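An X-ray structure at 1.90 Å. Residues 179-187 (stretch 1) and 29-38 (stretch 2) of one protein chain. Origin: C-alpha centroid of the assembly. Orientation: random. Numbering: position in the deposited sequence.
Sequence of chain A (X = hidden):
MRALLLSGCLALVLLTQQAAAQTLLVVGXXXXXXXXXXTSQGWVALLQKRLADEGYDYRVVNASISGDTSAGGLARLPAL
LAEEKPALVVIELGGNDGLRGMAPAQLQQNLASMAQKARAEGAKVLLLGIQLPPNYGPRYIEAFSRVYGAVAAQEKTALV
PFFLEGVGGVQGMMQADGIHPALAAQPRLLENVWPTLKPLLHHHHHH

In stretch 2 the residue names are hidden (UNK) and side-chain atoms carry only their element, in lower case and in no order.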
# COMPACT_ATOMS: atom_id res chain seq x y z
N ILE A 179 -5.92 2.82 -13.98
CA ILE A 179 -5.93 2.53 -12.55
C ILE A 179 -4.71 1.69 -12.16
O ILE A 179 -4.07 1.96 -11.14
CB ILE A 179 -7.22 1.81 -12.12
CG1 ILE A 179 -8.43 2.75 -12.22
CG2 ILE A 179 -7.07 1.19 -10.72
CD1 ILE A 179 -8.30 4.06 -11.42
N HIS A 180 -4.39 0.70 -12.99
CA HIS A 180 -3.36 -0.29 -12.65
C HIS A 180 -2.06 0.08 -13.33
O HIS A 180 -1.97 0.03 -14.56
CB HIS A 180 -3.80 -1.69 -13.08
CG HIS A 180 -5.09 -2.13 -12.49
ND1 HIS A 180 -6.27 -2.18 -13.21
CD2 HIS A 180 -5.42 -2.52 -11.23
CE1 HIS A 180 -7.25 -2.59 -12.43
NE2 HIS A 180 -6.76 -2.81 -11.23
N PRO A 181 -1.04 0.45 -12.54
CA PRO A 181 0.22 0.87 -13.14
C PRO A 181 0.80 -0.18 -14.09
O PRO A 181 0.69 -1.38 -13.85
CB PRO A 181 1.13 1.09 -11.93
CG PRO A 181 0.18 1.56 -10.87
CD PRO A 181 -1.03 0.65 -11.08
N ALA A 182 1.41 0.29 -15.17
CA ALA A 182 2.06 -0.59 -16.12
C ALA A 182 3.45 -0.97 -15.61
O ALA A 182 3.87 -0.52 -14.55
CB ALA A 182 2.17 0.09 -17.47
N LEU A 183 4.15 -1.80 -16.37
CA LEU A 183 5.50 -2.23 -16.03
C LEU A 183 6.46 -1.06 -15.82
O LEU A 183 7.25 -1.05 -14.87
CB LEU A 183 6.02 -3.14 -17.15
CG LEU A 183 7.39 -3.80 -16.98
CD1 LEU A 183 7.38 -4.67 -15.74
CD2 LEU A 183 7.73 -4.62 -18.21
N ALA A 184 6.37 -0.05 -16.68
CA ALA A 184 7.30 1.07 -16.65
C ALA A 184 7.24 1.87 -15.35
O ALA A 184 8.16 2.61 -15.01
CB ALA A 184 7.06 1.99 -17.83
N ALA A 185 6.15 1.69 -14.61
CA ALA A 185 5.92 2.46 -13.39
C ALA A 185 6.53 1.82 -12.15
O ALA A 185 6.67 2.47 -11.11
CB ALA A 185 4.42 2.65 -13.17
N GLN A 186 6.90 0.55 -12.25
CA GLN A 186 7.29 -0.22 -11.06
C GLN A 186 8.49 0.36 -10.31
O GLN A 186 8.46 0.45 -9.07
CB GLN A 186 7.48 -1.71 -11.39
CG GLN A 186 6.27 -2.40 -12.03
CD GLN A 186 5.00 -2.27 -11.20
OE1 GLN A 186 4.96 -2.67 -10.04
NE2 GLN A 186 3.97 -1.69 -11.79
N PRO A 187 9.54 0.77 -11.05
CA PRO A 187 10.64 1.49 -10.40
C PRO A 187 10.16 2.70 -9.61
O PRO A 187 10.58 2.87 -8.47
CB PRO A 187 11.51 1.91 -11.58
CG PRO A 187 11.35 0.82 -12.55
CD PRO A 187 9.89 0.39 -12.43
N UNK A 29 -3.51 -4.59 -2.67
CA UNK A 29 -4.46 -5.06 -3.66
C UNK A 29 -3.75 -5.28 -4.98
O UNK A 29 -2.55 -5.56 -5.00
c UNK A 29 -5.12 -2.63 -4.03
c UNK A 29 -5.61 -4.05 -3.83
o UNK A 29 -5.88 -1.69 -3.69
o UNK A 29 -3.99 -2.42 -4.52
N UNK A 30 -4.48 -5.13 -6.08
CA UNK A 30 -3.93 -5.24 -7.44
C UNK A 30 -2.62 -4.47 -7.69
O UNK A 30 -1.76 -4.92 -8.45
o UNK A 30 -5.15 -3.33 -8.26
c UNK A 30 -4.97 -4.73 -8.44
N UNK A 31 -2.46 -3.31 -7.06
CA UNK A 31 -1.30 -2.49 -7.36
C UNK A 31 -0.03 -3.19 -6.89
O UNK A 31 0.97 -3.25 -7.61
c UNK A 31 -0.20 -0.22 -7.21
c UNK A 31 -2.72 1.07 -6.81
c UNK A 31 -2.68 -0.39 -7.20
c UNK A 31 -1.39 -1.08 -6.76
N UNK A 32 -0.08 -3.75 -5.68
CA UNK A 32 1.11 -4.41 -5.12
C UNK A 32 1.19 -5.89 -5.53
O UNK A 32 2.25 -6.50 -5.44
c UNK A 32 1.12 -4.27 -3.60
o UNK A 32 1.31 -2.91 -3.25
N UNK A 33 0.07 -6.44 -5.99
CA UNK A 33 0.07 -7.79 -6.55
C UNK A 33 0.56 -7.83 -8.00
O UNK A 33 0.76 -8.90 -8.57
c UNK A 33 -1.33 -8.42 -6.44
N UNK A 34 0.78 -6.65 -8.58
CA UNK A 34 1.36 -6.54 -9.92
C UNK A 34 0.41 -6.99 -11.01
O UNK A 34 0.81 -7.69 -11.96
c UNK A 34 2.68 -7.33 -10.01
N UNK A 35 -0.86 -6.61 -10.88
CA UNK A 35 -1.86 -7.03 -11.84
C UNK A 35 -1.46 -6.54 -13.22
O UNK A 35 -1.19 -5.34 -13.43
c UNK A 35 -3.26 -6.52 -11.44
c UNK A 35 -4.72 -8.31 -12.51
c UNK A 35 -5.70 -6.16 -11.73
c UNK A 35 -4.47 -6.82 -12.34
N UNK A 36 -1.41 -7.48 -14.16
CA UNK A 36 -1.19 -7.15 -15.56
C UNK A 36 0.27 -7.16 -15.97
O UNK A 36 0.62 -6.63 -17.03
N UNK A 37 1.12 -7.75 -15.14
CA UNK A 37 2.55 -7.79 -15.46
C UNK A 37 3.25 -8.93 -14.74
O UNK A 37 2.66 -9.62 -13.91
c UNK A 37 3.25 -6.00 -13.67
c UNK A 37 4.63 -6.22 -13.06
c UNK A 37 3.22 -6.45 -15.13
c UNK A 37 2.87 -4.53 -13.57
N UNK A 38 4.52 -9.12 -15.10
CA UNK A 38 5.38 -10.11 -14.47
C UNK A 38 5.62 -9.69 -13.04
O UNK A 38 6.25 -8.67 -12.79
c UNK A 38 7.59 -11.34 -14.74
c UNK A 38 6.71 -10.19 -15.21
o UNK A 38 8.57 -11.67 -15.45
o UNK A 38 7.30 -11.92 -13.67
O HOH W 1 1.37 -2.00 -10.09
O HOH W 2 3.45 -4.33 -8.43
O HOH W 3 -0.33 -3.19 -11.78

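Position 29 has two side-chain carbons, the second carrying two oxygens. This is a carboxylate one carbon from CB, so the residue is Asp29. It does not reach stretch 1. Its OD1 accepts from N of position 31 at 3.1 Å, a bond that caps the short helix that follows.

Position 30 has one carbon and one oxygen, and the oxygen lies at the edge of the His180 ring. It is Ser30. The CA-to-CB bond points toward stretch 1. Ser30 OG lies 3.1 Å from His180 CD2, near the ring plane.

Position 31 has four carbons. They fork at the first, and one arm is two carbons long. The short arm packs on Pro181. This is beta-branched Ile31. Its CG2 lies 4.1 Å from CD of Pro181.

Position 32 again has one carbon and one oxygen: Ser32. Its CA-to-CB bond points away from stretch 1, and its OG is hydrogen-bonded elsewhere in the structure.

Position 33 has a single carbon, which makes it Ala33. It is out of reach of stretch 1.

Position 34 also has a single carbon, so it is Ala34. It leaves the helical range with positive phi (71°) and begins a type II turn that ends at position 37.

Position 35 has four carbons, forked at the second, and one tip lies over a face of the His180 ring. It is Leu35. The CA-to-CB bond points toward stretch 1. Leu35 CD2 is 3.8 Å from the ring centroid of His180, in a CH-pi contact.

Position 36 has no side-chain atoms and is Gly36. Its phi/psi of 91/15 would jam a CB against the carbonyl oxygen of Leu35, which by itself calls for glycine.

Position 37 has four carbons, forked at the second, and the tips reach Pro181, Leu183 and Gln186. It is Leu37. Its CD2 lies 3.5 Å from Gln186 NE2 and 3.8 Å from Pro181 O. Its CD1 meets Leu183 CD1 at 4.1 Å.

Position 38 has two carbons, the second with two oxygens: Asp38. Its side-chain end leads away from stretch 1.

The contact is mainly side-chain packing, with polar links through water. Leu35 and Ser30 meet His180, Ile31 packs on Pro181, and Leu37 covers the turn from Pro181 to Leu183. Gln186 NE2 donates to Ala182 O at 3.0 Å, bracing that turn. Waters 1 and 2 both donate to Ile31 O; water 1 also accepts from Gln186 NE2, and water 2 donates to Gln186 OE1. Water 3 donates to both Leu35 O and Pro181 O, joining two carbonyls that cannot bond to each other.

Stretch 2, residues 29-38: DSISAALGLD
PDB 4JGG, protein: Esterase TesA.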